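Hemolysin-related protein (PDB 6MLT) serves as a secreted biofilm matrix protein of Vibrio cholerae that binds metal ions and probably carbohydrates, and probably contributes to biofilm adhesion. Local coordinates at residues Asn362-Met373 against Lys423-Phe431. Sequence-based numbering, arbitrary orientation.
Sequences NKYTWKYGVLEM and KQQVNAVQF
Val370 meets 423-431 with both its backbone and its side chain. Its amide N donates to Val426 O at 2.9 Å; the N-H...O angle of 163° and a donor lying in the carbonyl plane identify a well-formed bond. From the same residue the side chain can be followed outward. CB rests 3.4 Å from Val426 O, the oxygen that the amide already grips. CG1 stands anti to the backbone N (chi1 176°), which leaves CG2 beside that N and turned to 423-431. CG2 meets Val426 CG1 at 4.0 Å, passes the backbone of Asn427 and Ala428, and reaches Val429 CG1 at 4.1 Å. Val326 of strand 326-330 touches both Val370 and Val426, so a third sheet closes on this apolar cluster. Three four-stranded antiparallel sheets meeting in this way, in a lectin domain of this family, are the signature of the beta-prism fold; strands 370-377 and 428-435 belong to two of them. The axes of strand pieces 370-373 and 428-431 run 37° apart and approach to 8.4 Å, as expected for packing between sheets rather than pairing within one. Where the chain turns at Gly369, the two backbones draw close, its CA lying 3.7 Å from Asn427 O. Beside this corner Asn427 ND2 donates to Tyr368 O at 2.9 Å, the acceptor close to the amide plane. Asn427 OD1 accepts from Lys415 N, so both ends of the amide are held and its rotation is fixed. Farther along the two strands, Met373 SD approaches the Phe431 ring at its edge, near the ring plane and 4.2 Å from CZ of Phe431, a Met-aromatic contact, while Val429 CG2 packs against the same sulfur.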
ATOM      1  N   ASN A 362       7.019   2.045 -52.228  1.00 22.15           N
ATOM      2  CA  ASN A 362       7.064   3.488 -52.007  1.00 25.98           C
ATOM      3  C   ASN A 362       7.366   4.196 -53.327  1.00 24.63           C
ATOM      4  O   ASN A 362       8.391   3.925 -53.960  1.00 26.76           O
ATOM      5  CB  ASN A 362       8.142   3.775 -50.953  1.00 27.50           C
ATOM      6  CG  ASN A 362       8.364   5.242 -50.697  1.00 31.61           C
ATOM      7  OD1 ASN A 362       8.418   6.048 -51.618  1.00 27.05           O
ATOM      8  ND2 ASN A 362       8.541   5.592 -49.423  1.00 39.64           N
ATOM      9  N   LYS A 363       6.492   5.118 -53.740  1.00 23.72           N
ATOM     10  CA  LYS A 363       6.678   5.759 -55.038  1.00 22.68           C
ATOM     11  C   LYS A 363       7.806   6.783 -55.034  1.00 22.35           C
ATOM     12  O   LYS A 363       8.237   7.205 -56.110  1.00 23.64           O
ATOM     13  CB  LYS A 363       5.390   6.436 -55.498  1.00 22.71           C
ATOM     14  CG  LYS A 363       5.021   7.714 -54.736  1.00 23.28           C
ATOM     15  CD  LYS A 363       3.712   8.283 -55.273  1.00 25.29           C
ATOM     16  CE  LYS A 363       3.321   9.575 -54.575  1.00 31.23           C
ATOM     17  NZ  LYS A 363       2.009  10.086 -55.080  1.00 35.82           N
ATOM     18  N   TYR A 364       8.281   7.195 -53.860  1.00 21.81           N
ATOM     19  CA  TYR A 364       9.354   8.180 -53.776  1.00 24.23           C
ATOM     20  C   TYR A 364      10.731   7.533 -53.833  1.00 28.49           C
ATOM     21  O   TYR A 364      11.649   8.077 -54.459  1.00 28.95           O
ATOM     22  CB  TYR A 364       9.229   8.986 -52.484  1.00 24.90           C
ATOM     23  CG  TYR A 364       7.850   9.544 -52.241  1.00 23.73           C
ATOM     24  CD1 TYR A 364       7.369  10.617 -52.978  1.00 23.96           C
ATOM     25  CD2 TYR A 364       7.031   8.998 -51.264  1.00 25.66           C
ATOM     26  CE1 TYR A 364       6.103  11.121 -52.758  1.00 27.39           C
ATOM     27  CE2 TYR A 364       5.773   9.499 -51.028  1.00 28.83           C
ATOM     28  CZ  TYR A 364       5.310  10.560 -51.776  1.00 31.46           C
ATOM     29  OH  TYR A 364       4.045  11.054 -51.537  1.00 33.40           O
ATOM     30  N   THR A 365      10.878   6.372 -53.199  1.00 23.18           N
ATOM     31  CA  THR A 365      12.152   5.689 -53.084  1.00 27.04           C
ATOM     32  C   THR A 365      12.178   4.341 -53.787  1.00 26.12           C
ATOM     33  O   THR A 365      13.259   3.758 -53.915  1.00 28.28           O
ATOM     34  CB  THR A 365      12.503   5.469 -51.606  1.00 29.28           C
ATOM     35  OG1 THR A 365      11.600   4.511 -51.047  1.00 27.83           O
ATOM     36  CG2 THR A 365      12.395   6.764 -50.810  1.00 37.01           C
ATOM     37  N   TRP A 366      11.030   3.824 -54.229  1.00 23.64           N
ATOM     38  CA  TRP A 366      10.925   2.508 -54.862  1.00 23.54           C
ATOM     39  C   TRP A 366      11.313   1.371 -53.918  1.00 23.23           C
ATOM     40  O   TRP A 366      11.553   0.250 -54.367  1.00 24.35           O
ATOM     41  CB  TRP A 366      11.759   2.439 -56.152  1.00 30.90           C
ATOM     42  CG  TRP A 366      11.172   3.239 -57.282  1.00 46.45           C
ATOM     43  CD1 TRP A 366      10.003   3.948 -57.265  1.00 47.70           C
ATOM     44  CD2 TRP A 366      11.727   3.416 -58.592  1.00 64.08           C
ATOM     45  NE1 TRP A 366       9.797   4.552 -58.480  1.00 57.39           N
ATOM     46  CE2 TRP A 366      10.841   4.243 -59.312  1.00 68.06           C
ATOM     47  CE3 TRP A 366      12.886   2.958 -59.226  1.00 73.86           C
ATOM     48  CZ2 TRP A 366      11.076   4.618 -60.634  1.00 76.99           C
ATOM     49  CZ3 TRP A 366      13.119   3.332 -60.538  1.00 78.22           C
ATOM     50  CH2 TRP A 366      12.218   4.152 -61.227  1.00 79.32           C
ATOM     51  N   LYS A 367      11.356   1.626 -52.611  1.00 22.73           N
ATOM     52  CA  LYS A 367      11.544   0.570 -51.623  1.00 22.39           C
ATOM     53  C   LYS A 367      10.188   0.041 -51.153  1.00 21.77           C
ATOM     54  O   LYS A 367       9.159   0.713 -51.260  1.00 23.59           O
ATOM     55  CB  LYS A 367      12.347   1.086 -50.428  1.00 26.22           C
ATOM     56  CG  LYS A 367      13.692   1.699 -50.796  1.00 31.41           C
ATOM     57  CD  LYS A 367      14.566   0.705 -51.554  1.00 38.69           C
ATOM     58  CE  LYS A 367      15.926   1.292 -51.880  1.00 47.39           C
ATOM     59  NZ  LYS A 367      16.727   0.370 -52.720  1.00 55.04           N
ATOM     60  N   TYR A 368      10.199  -1.178 -50.619  1.00 20.61           N
ATOM     61  CA  TYR A 368       8.983  -1.854 -50.179  1.00 20.19           C
ATOM     62  C   TYR A 368       8.852  -1.760 -48.664  1.00 20.85           C
ATOM     63  O   TYR A 368       9.780  -2.123 -47.934  1.00 22.80           O
ATOM     64  CB  TYR A 368       9.003  -3.320 -50.604  1.00 20.74           C
ATOM     65  CG  TYR A 368       8.900  -3.531 -52.097  1.00 26.92           C
ATOM     66  CD1 TYR A 368      10.034  -3.544 -52.899  1.00 32.50           C
ATOM     67  CD2 TYR A 368       7.670  -3.729 -52.702  1.00 27.73           C
ATOM     68  CE1 TYR A 368       9.944  -3.740 -54.269  1.00 36.02           C
ATOM     69  CE2 TYR A 368       7.568  -3.930 -54.070  1.00 29.86           C
ATOM     70  CZ  TYR A 368       8.707  -3.930 -54.845  1.00 37.17           C
ATOM     71  OH  TYR A 368       8.605  -4.129 -56.204  1.00 44.45           O
ATOM     72  N   GLY A 369       7.699  -1.304 -48.193  1.00 18.75           N
ATOM     73  CA  GLY A 369       7.510  -1.200 -46.761  1.00 17.47           C
ATOM     74  C   GLY A 369       6.084  -0.852 -46.398  1.00 17.26           C
ATOM     75  O   GLY A 369       5.173  -0.933 -47.220  1.00 18.92           O
ATOM     76  N   VAL A 370       5.904  -0.469 -45.137  1.00 17.21           N
ATOM     77  CA  VAL A 370       4.597  -0.056 -44.640  1.00 18.69           C
ATOM     78  C   VAL A 370       4.388   1.417 -44.972  1.00 19.63           C
ATOM     79  O   VAL A 370       5.150   2.284 -44.525  1.00 19.10           O
ATOM     80  CB  VAL A 370       4.473  -0.311 -43.129  1.00 18.35           C
ATOM     81  CG1 VAL A 370       3.150   0.214 -42.597  1.00 18.61           C
ATOM     82  CG2 VAL A 370       4.604  -1.805 -42.846  1.00 17.81           C
ATOM     83  N   LEU A 371       3.347   1.700 -45.755  1.00 18.05           N
ATOM     84  CA  LEU A 371       3.046   3.043 -46.237  1.00 16.82           C
ATOM     85  C   LEU A 371       2.063   3.761 -45.328  1.00 17.13           C
ATOM     86  O   LEU A 371       2.186   4.972 -45.116  1.00 19.51           O
ATOM     87  CB  LEU A 371       2.482   2.973 -47.660  1.00 18.39           C
ATOM     88  CG  LEU A 371       3.295   2.125 -48.634  1.00 19.32           C
ATOM     89  CD1 LEU A 371       2.579   2.012 -49.971  1.00 22.78           C
ATOM     90  CD2 LEU A 371       4.698   2.699 -48.830  1.00 21.06           C
ATOM     91  N   GLU A 372       1.097   3.036 -44.774  1.00 17.13           N
ATOM     92  CA  GLU A 372       0.082   3.660 -43.940  1.00 18.44           C
ATOM     93  C   GLU A 372      -0.498   2.636 -42.981  1.00 19.81           C
ATOM     94  O   GLU A 372      -0.606   1.448 -43.302  1.00 20.69           O
ATOM     95  CB  GLU A 372      -1.045   4.278 -44.786  1.00 22.07           C
ATOM     96  CG  GLU A 372      -2.045   5.098 -43.967  1.00 33.10           C
ATOM     97  CD  GLU A 372      -3.352   5.323 -44.679  1.00 57.31           C
ATOM     98  OE1 GLU A 372      -3.403   6.186 -45.580  1.00 67.31           O
ATOM     99  OE2 GLU A 372      -4.332   4.631 -44.332  1.00 67.26           O
ATOM    100  N   MET A 373      -0.865   3.114 -41.794  1.00 17.82           N
ATOM    101  CA  MET A 373      -1.692   2.358 -40.870  1.00 19.38           C
ATOM    102  C   MET A 373      -2.835   3.255 -40.431  1.00 21.56           C
ATOM    103  O   MET A 373      -2.624   4.436 -40.138  1.00 20.14           O
ATOM    104  CB  MET A 373      -0.890   1.869 -39.658  1.00 20.18           C
ATOM    105  CG  MET A 373       0.221   0.898 -40.021  1.00 22.40           C
ATOM    106  SD  MET A 373       0.965   0.155 -38.561  1.00 26.47           S
ATOM    107  CE  MET A 373       1.665   1.587 -37.752  1.00 29.70           C
ATOM    108  N   LYS A 423      16.184   7.732 -44.390  1.00 24.07           N
ATOM    109  CA  LYS A 423      15.318   7.060 -45.347  1.00 24.52           C
ATOM    110  C   LYS A 423      14.910   5.664 -44.898  1.00 24.81           C
ATOM    111  O   LYS A 423      14.098   5.023 -45.575  1.00 25.91           O
ATOM    112  CB  LYS A 423      15.993   6.988 -46.725  1.00 25.69           C
ATOM    113  CG  LYS A 423      16.074   8.335 -47.453  1.00 33.88           C
ATOM    114  CD  LYS A 423      14.690   8.939 -47.693  1.00 42.58           C
ATOM    115  CE  LYS A 423      14.761  10.230 -48.498  1.00 49.97           C
ATOM    116  NZ  LYS A 423      13.417  10.872 -48.645  1.00 48.73           N
ATOM    117  N   GLN A 424      15.432   5.173 -43.777  1.00 22.77           N
ATOM    118  CA  GLN A 424      14.941   3.910 -43.244  1.00 22.54           C
ATOM    119  C   GLN A 424      13.497   4.081 -42.783  1.00 23.22           C
ATOM    120  O   GLN A 424      13.068   5.178 -42.415  1.00 23.42           O
ATOM    121  CB  GLN A 424      15.838   3.435 -42.097  1.00 23.42           C
ATOM    122  CG  GLN A 424      17.235   3.032 -42.554  1.00 24.16           C
ATOM    123  CD  GLN A 424      18.198   2.780 -41.409  1.00 26.50           C
ATOM    124  OE1 GLN A 424      17.786   2.566 -40.268  1.00 25.96           O
ATOM    125  NE2 GLN A 424      19.493   2.808 -41.710  1.00 27.56           N
ATOM    126  N   GLN A 425      12.726   2.997 -42.840  1.00 20.88           N
ATOM    127  CA  GLN A 425      11.321   3.061 -42.453  1.00 19.28           C
ATOM    128  C   GLN A 425      10.896   1.715 -41.886  1.00 20.63           C
ATOM    129  O   GLN A 425      11.690   0.772 -41.809  1.00 20.76           O
ATOM    130  CB  GLN A 425      10.431   3.459 -43.639  1.00 19.44           C
ATOM    131  CG  GLN A 425      10.351   2.417 -44.751  1.00 20.17           C
ATOM    132  CD  GLN A 425       9.131   2.618 -45.635  1.00 23.07           C
ATOM    133  OE1 GLN A 425       8.008   2.287 -45.247  1.00 26.50           O
ATOM    134  NE2 GLN A 425       9.339   3.189 -46.809  1.00 22.01           N
ATOM    135  N   VAL A 426       9.631   1.632 -41.480  1.00 19.28           N
ATOM    136  CA  VAL A 426       9.047   0.364 -41.062  1.00 18.93           C
ATOM    137  C   VAL A 426       8.697  -0.439 -42.309  1.00 19.46           C
ATOM    138  O   VAL A 426       7.884  -0.005 -43.134  1.00 20.93           O
ATOM    139  CB  VAL A 426       7.813   0.587 -40.179  1.00 19.31           C
ATOM    140  CG1 VAL A 426       7.120  -0.726 -39.887  1.00 21.43           C
ATOM    141  CG2 VAL A 426       8.222   1.274 -38.883  1.00 21.62           C
ATOM    142  N   ASN A 427       9.299  -1.624 -42.441  1.00 19.77           N
ATOM    143  CA  ASN A 427       9.087  -2.448 -43.619  1.00 19.88           C
ATOM    144  C   ASN A 427       8.063  -3.556 -43.408  1.00 18.70           C
ATOM    145  O   ASN A 427       7.461  -4.013 -44.390  1.00 19.85           O
ATOM    146  CB  ASN A 427      10.416  -3.049 -44.079  1.00 20.96           C
ATOM    147  CG  ASN A 427      11.435  -1.976 -44.446  1.00 21.09           C
ATOM    148  OD1 ASN A 427      12.363  -1.691 -43.686  1.00 21.32           O
ATOM    149  ND2 ASN A 427      11.248  -1.359 -45.607  1.00 20.15           N
ATOM    150  N   ALA A 428       7.844  -3.991 -42.169  1.00 22.34           N
ATOM    151  CA  ALA A 428       6.777  -4.933 -41.868  1.00 22.37           C
ATOM    152  C   ALA A 428       6.313  -4.714 -40.439  1.00 22.46           C
ATOM    153  O   ALA A 428       7.065  -4.233 -39.586  1.00 22.67           O
ATOM    154  CB  ALA A 428       7.218  -6.387 -42.061  1.00 25.10           C
ATOM    155  N   VAL A 429       5.063  -5.107 -40.173  1.00 22.13           N
ATOM    156  CA  VAL A 429       4.486  -5.000 -38.841  1.00 22.86           C
ATOM    157  C   VAL A 429       3.633  -6.223 -38.539  1.00 24.06           C
ATOM    158  O   VAL A 429       3.133  -6.908 -39.434  1.00 24.81           O
ATOM    159  CB  VAL A 429       3.629  -3.725 -38.660  1.00 27.09           C
ATOM    160  CG1 VAL A 429       4.483  -2.491 -38.771  1.00 32.55           C
ATOM    161  CG2 VAL A 429       2.498  -3.695 -39.683  1.00 25.47           C
ATOM    162  N   GLN A 430       3.458  -6.466 -37.246  1.00 23.95           N
ATOM    163  CA  GLN A 430       2.627  -7.544 -36.740  1.00 26.11           C
ATOM    164  C   GLN A 430       2.083  -7.095 -35.395  1.00 25.67           C
ATOM    165  O   GLN A 430       2.820  -6.520 -34.592  1.00 27.34           O
ATOM    166  CB  GLN A 430       3.424  -8.847 -36.611  1.00 32.12           C
ATOM    167  CG  GLN A 430       2.672 -10.004 -35.983  1.00 34.78           C
ATOM    168  CD  GLN A 430       3.520 -11.262 -35.926  1.00 34.34           C
ATOM    169  OE1 GLN A 430       4.698 -11.213 -35.565  1.00 29.46           O
ATOM    170  NE2 GLN A 430       2.936 -12.390 -36.309  1.00 33.57           N
ATOM    171  N   PHE A 431       0.800  -7.341 -35.162  1.00 26.65           N
ATOM    172  CA  PHE A 431       0.123  -6.842 -33.974  1.00 27.61           C
ATOM    173  C   PHE A 431       0.017  -7.931 -32.918  1.00 28.60           C
ATOM    174  O   PHE A 431      -0.306  -9.081 -33.228  1.00 28.39           O
ATOM    175  CB  PHE A 431      -1.265  -6.316 -34.330  1.00 25.44           C
ATOM    176  CG  PHE A 431      -1.239  -5.273 -35.397  1.00 27.07           C
ATOM    177  CD1 PHE A 431      -0.832  -3.982 -35.106  1.00 29.31           C
ATOM    178  CD2 PHE A 431      -1.582  -5.587 -36.698  1.00 26.31           C
ATOM    179  CE1 PHE A 431      -0.783  -3.017 -36.098  1.00 28.83           C
ATOM    180  CE2 PHE A 431      -1.538  -4.625 -37.695  1.00 25.55           C
ATOM    181  CZ  PHE A 431      -1.138  -3.340 -37.390  1.00 25.74           C
TER